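Interferon alpha/beta receptor 1 (Mus musculus, PDB 3WCY) pairs with IFNAR2 to form the heterodimeric receptor for type I interferons, whose binding switches on JAK-STAT signalling. Local coordinates at residues 73-78 against 92-97. Residues are numbered along the deposited sequence; the frame is centred on the assembly and turned at random.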
ATOM      1  N   THR A  73      30.620   5.876   7.587  1.00121.51           N
ATOM      2  CA  THR A  73      31.248   4.800   8.368  1.00122.49           C
ATOM      3  C   THR A  73      32.568   4.329   7.715  1.00128.63           C
ATOM      4  O   THR A  73      32.706   4.407   6.491  1.00128.26           O
ATOM      5  CB  THR A  73      30.218   3.657   8.584  1.00130.07           C
ATOM      6  OG1 THR A  73      28.962   4.210   9.006  1.00126.84           O
ATOM      7  CG2 THR A  73      30.688   2.597   9.592  1.00128.85           C
ATOM      8  N   GLN A  74      33.530   3.844   8.542  1.00127.23           N
ATOM      9  CA  GLN A  74      34.843   3.348   8.105  1.00129.48           C
ATOM     10  C   GLN A  74      35.312   2.130   8.917  1.00134.23           C
ATOM     11  O   GLN A  74      34.791   1.874  10.004  1.00132.81           O
ATOM     12  CB  GLN A  74      35.886   4.473   8.184  1.00133.35           C
ATOM     13  CG  GLN A  74      36.835   4.523   6.991  1.00147.00           C
ATOM     14  CD  GLN A  74      37.650   5.794   6.967  1.00163.05           C
ATOM     15  OE1 GLN A  74      37.119   6.912   6.984  1.00155.09           O
ATOM     16  NE2 GLN A  74      38.961   5.648   6.895  1.00158.45           N
ATOM     17  N   PHE A  75      36.302   1.384   8.383  1.00132.92           N
ATOM     18  CA  PHE A  75      36.871   0.197   9.026  1.00133.64           C
ATOM     19  C   PHE A  75      38.404   0.248   9.093  1.00140.18           C
ATOM     20  O   PHE A  75      39.044   0.716   8.150  1.00141.01           O
ATOM     21  CB  PHE A  75      36.452  -1.091   8.283  1.00134.39           C
ATOM     22  CG  PHE A  75      34.988  -1.283   7.953  1.00133.13           C
ATOM     23  CD1 PHE A  75      34.037  -1.391   8.961  1.00134.70           C
ATOM     24  CD2 PHE A  75      34.576  -1.465   6.638  1.00134.46           C
ATOM     25  CE1 PHE A  75      32.691  -1.615   8.656  1.00133.17           C
ATOM     26  CE2 PHE A  75      33.230  -1.687   6.333  1.00134.90           C
ATOM     27  CZ  PHE A  75      32.297  -1.760   7.343  1.00131.44           C
ATOM     28  N   ARG A  76      38.981  -0.277  10.197  1.00137.58           N
ATOM     29  CA  ARG A  76      40.429  -0.383  10.431  1.00140.18           C
ATOM     30  C   ARG A  76      40.734  -1.773  10.967  1.00145.02           C
ATOM     31  O   ARG A  76      40.232  -2.150  12.030  1.00144.26           O
ATOM     32  CB  ARG A  76      40.948   0.692  11.404  1.00140.62           C
ATOM     33  CG  ARG A  76      41.328   2.016  10.736  1.00147.48           C
ATOM     34  CD  ARG A  76      41.608   3.136  11.732  1.00150.99           C
ATOM     35  NE  ARG A  76      40.523   3.304  12.709  1.00151.96           N
ATOM     36  CZ  ARG A  76      39.431   4.047  12.529  1.00148.07           C
ATOM     37  NH1 ARG A  76      39.261   4.732  11.403  1.00128.77           N
ATOM     38  NH2 ARG A  76      38.510   4.122  13.480  1.00120.45           N
ATOM     39  N   VAL A  77      41.522  -2.548  10.201  1.00142.38           N
ATOM     40  CA  VAL A  77      41.909  -3.921  10.527  1.00142.13           C
ATOM     41  C   VAL A  77      43.432  -4.000  10.566  1.00148.44           C
ATOM     42  O   VAL A  77      44.090  -3.499   9.651  1.00149.71           O
ATOM     43  CB  VAL A  77      41.313  -4.955   9.525  1.00144.40           C
ATOM     44  CG1 VAL A  77      41.560  -6.389   9.991  1.00144.55           C
ATOM     45  CG2 VAL A  77      39.819  -4.725   9.288  1.00141.04           C
ATOM     46  N   ARG A  78      43.983  -4.624  11.630  1.00145.46           N
ATOM     47  CA  ARG A  78      45.424  -4.836  11.830  1.00168.84           C
ATOM     48  C   ARG A  78      45.715  -6.090  12.665  1.00187.48           C
ATOM     49  O   ARG A  78      44.892  -6.506  13.480  1.00157.30           O
ATOM     50  CB  ARG A  78      46.132  -3.585  12.402  1.00168.76           C
ATOM     51  CG  ARG A  78      45.754  -3.199  13.836  1.00172.62           C
ATOM     52  CD  ARG A  78      46.956  -3.240  14.767  1.00176.30           C
ATOM     53  NE  ARG A  78      46.654  -2.682  16.088  1.00177.35           N
ATOM     54  CZ  ARG A  78      46.954  -1.443  16.474  1.00184.07           C
ATOM     55  NH1 ARG A  78      47.578  -0.614  15.644  1.00170.51           N
ATOM     56  NH2 ARG A  78      46.637  -1.025  17.691  1.00174.53           N
ATOM     57  N   ASP A  92      38.228   3.826   1.633  1.00165.96           N
ATOM     58  CA  ASP A  92      37.436   5.020   1.334  1.00163.97           C
ATOM     59  C   ASP A  92      36.170   5.059   2.221  1.00162.43           C
ATOM     60  O   ASP A  92      35.422   4.076   2.225  1.00159.89           O
ATOM     61  CB  ASP A  92      37.061   5.044  -0.164  1.00165.92           C
ATOM     62  CG  ASP A  92      36.358   6.304  -0.636  1.00178.39           C
ATOM     63  OD1 ASP A  92      35.136   6.431  -0.394  1.00176.69           O
ATOM     64  OD2 ASP A  92      37.012   7.133  -1.306  1.00187.39           O
ATOM     65  N   PRO A  93      35.912   6.165   2.973  1.00157.22           N
ATOM     66  CA  PRO A  93      34.689   6.226   3.801  1.00153.78           C
ATOM     67  C   PRO A  93      33.414   6.194   2.954  1.00152.75           C
ATOM     68  O   PRO A  93      33.328   6.892   1.938  1.00152.55           O
ATOM     69  CB  PRO A  93      34.839   7.543   4.573  1.00156.42           C
ATOM     70  CG  PRO A  93      35.761   8.366   3.757  1.00163.43           C
ATOM     71  CD  PRO A  93      36.703   7.408   3.089  1.00160.72           C
ATOM     72  N   PHE A  94      32.438   5.356   3.358  1.00145.03           N
ATOM     73  CA  PHE A  94      31.188   5.168   2.614  1.00141.52           C
ATOM     74  C   PHE A  94      29.927   5.015   3.486  1.00139.15           C
ATOM     75  O   PHE A  94      30.022   4.723   4.681  1.00138.18           O
ATOM     76  CB  PHE A  94      31.329   3.955   1.663  1.00143.51           C
ATOM     77  CG  PHE A  94      31.375   2.606   2.347  1.00144.60           C
ATOM     78  CD1 PHE A  94      30.233   1.822   2.448  1.00145.64           C
ATOM     79  CD2 PHE A  94      32.560   2.119   2.885  1.00148.76           C
ATOM     80  CE1 PHE A  94      30.271   0.582   3.093  1.00146.30           C
ATOM     81  CE2 PHE A  94      32.597   0.878   3.528  1.00151.35           C
ATOM     82  CZ  PHE A  94      31.452   0.118   3.625  1.00147.27           C
ATOM     83  N   ILE A  95      28.747   5.175   2.856  1.00131.37           N
ATOM     84  CA  ILE A  95      27.447   4.972   3.492  1.00127.91           C
ATOM     85  C   ILE A  95      27.058   3.505   3.192  1.00128.51           C
ATOM     86  O   ILE A  95      26.878   3.167   2.017  1.00128.28           O
ATOM     87  CB  ILE A  95      26.377   5.994   3.004  1.00129.69           C
ATOM     88  CG1 ILE A  95      26.800   7.449   3.285  1.00130.94           C
ATOM     89  CG2 ILE A  95      25.008   5.703   3.619  1.00128.20           C
ATOM     90  CD1 ILE A  95      27.185   8.223   2.039  1.00138.93           C
ATOM     91  N   PRO A  96      26.955   2.620   4.218  1.00122.16           N
ATOM     92  CA  PRO A  96      26.660   1.196   3.945  1.00120.45           C
ATOM     93  C   PRO A  96      25.376   0.851   3.180  1.00120.14           C
ATOM     94  O   PRO A  96      25.326  -0.200   2.547  1.00119.81           O
ATOM     95  CB  PRO A  96      26.715   0.538   5.329  1.00122.08           C
ATOM     96  CG  PRO A  96      26.574   1.650   6.304  1.00126.52           C
ATOM     97  CD  PRO A  96      27.183   2.852   5.660  1.00123.45           C
ATOM     98  N   PHE A  97      24.365   1.733   3.212  1.00113.66           N
ATOM     99  CA  PHE A  97      23.063   1.564   2.556  1.00111.07           C
ATOM    100  C   PHE A  97      23.106   1.476   1.013  1.00113.91           C
ATOM    101  O   PHE A  97      22.156   0.971   0.412  1.00111.85           O
ATOM    102  CB  PHE A  97      22.080   2.647   3.049  1.00111.63           C
ATOM    103  CG  PHE A  97      20.663   2.591   2.522  1.00111.46           C
ATOM    104  CD1 PHE A  97      19.884   1.449   2.688  1.00113.33           C
ATOM    105  CD2 PHE A  97      20.092   3.694   1.901  1.00112.89           C
ATOM    106  CE1 PHE A  97      18.575   1.402   2.204  1.00112.69           C
ATOM    107  CE2 PHE A  97      18.774   3.652   1.441  1.00114.11           C
ATOM    108  CZ  PHE A  97      18.027   2.505   1.591  1.00111.14           C
TER
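Pro93 meets Gln74 first: the two side chains run side by side and point the same way, and the amide oxygen OE1 of Gln74 settles against the proline ring, 3.4 Å from CB of Pro93. The Gln74 chain is extended beyond CG, and its amide end lies closer to 92-97 than its root does.

Phe94 carries the backbone pairing. Its N donates to the carbonyl O of Thr73 at 3.3 Å, and its O accepts the N-H of Thr73 at 3.2 Å. These two bonds make an antiparallel hydrogen-bonded pair, a single isolated bridge with neither segment a regular strand at this point; it is consistent with the antiparallel pairing of neighbouring strands in a fibronectin type III domain. The Phe94 side chain sets out away from 73-78, its CG between the backbone N and the carbonyl carbon (chi1 71°). The end of the ring nevertheless comes back near 73-78, and CE2 of Phe75 touches CZ of Phe94 at 3.7 Å, at the edge of the Phe94 ring and near its plane. The two rings meet obliquely, planes 66° apart.

Past Ile95, the ring CD of Pro96 approaches the hydroxyl oxygen OG1 of Thr73 to 4.0 Å, a van der Waals approach in which the two side chains cross at about a right angle.

All this is a surface contact within the first of four fibronectin type III domains. Phe94 also packs on Val11, near strand 12-14, while 92-97 runs into the short helix 96-99, where Phe97 meets Tyr70 edge-to-face and touches Glu133 and Leu183, ahead of strand 100-101.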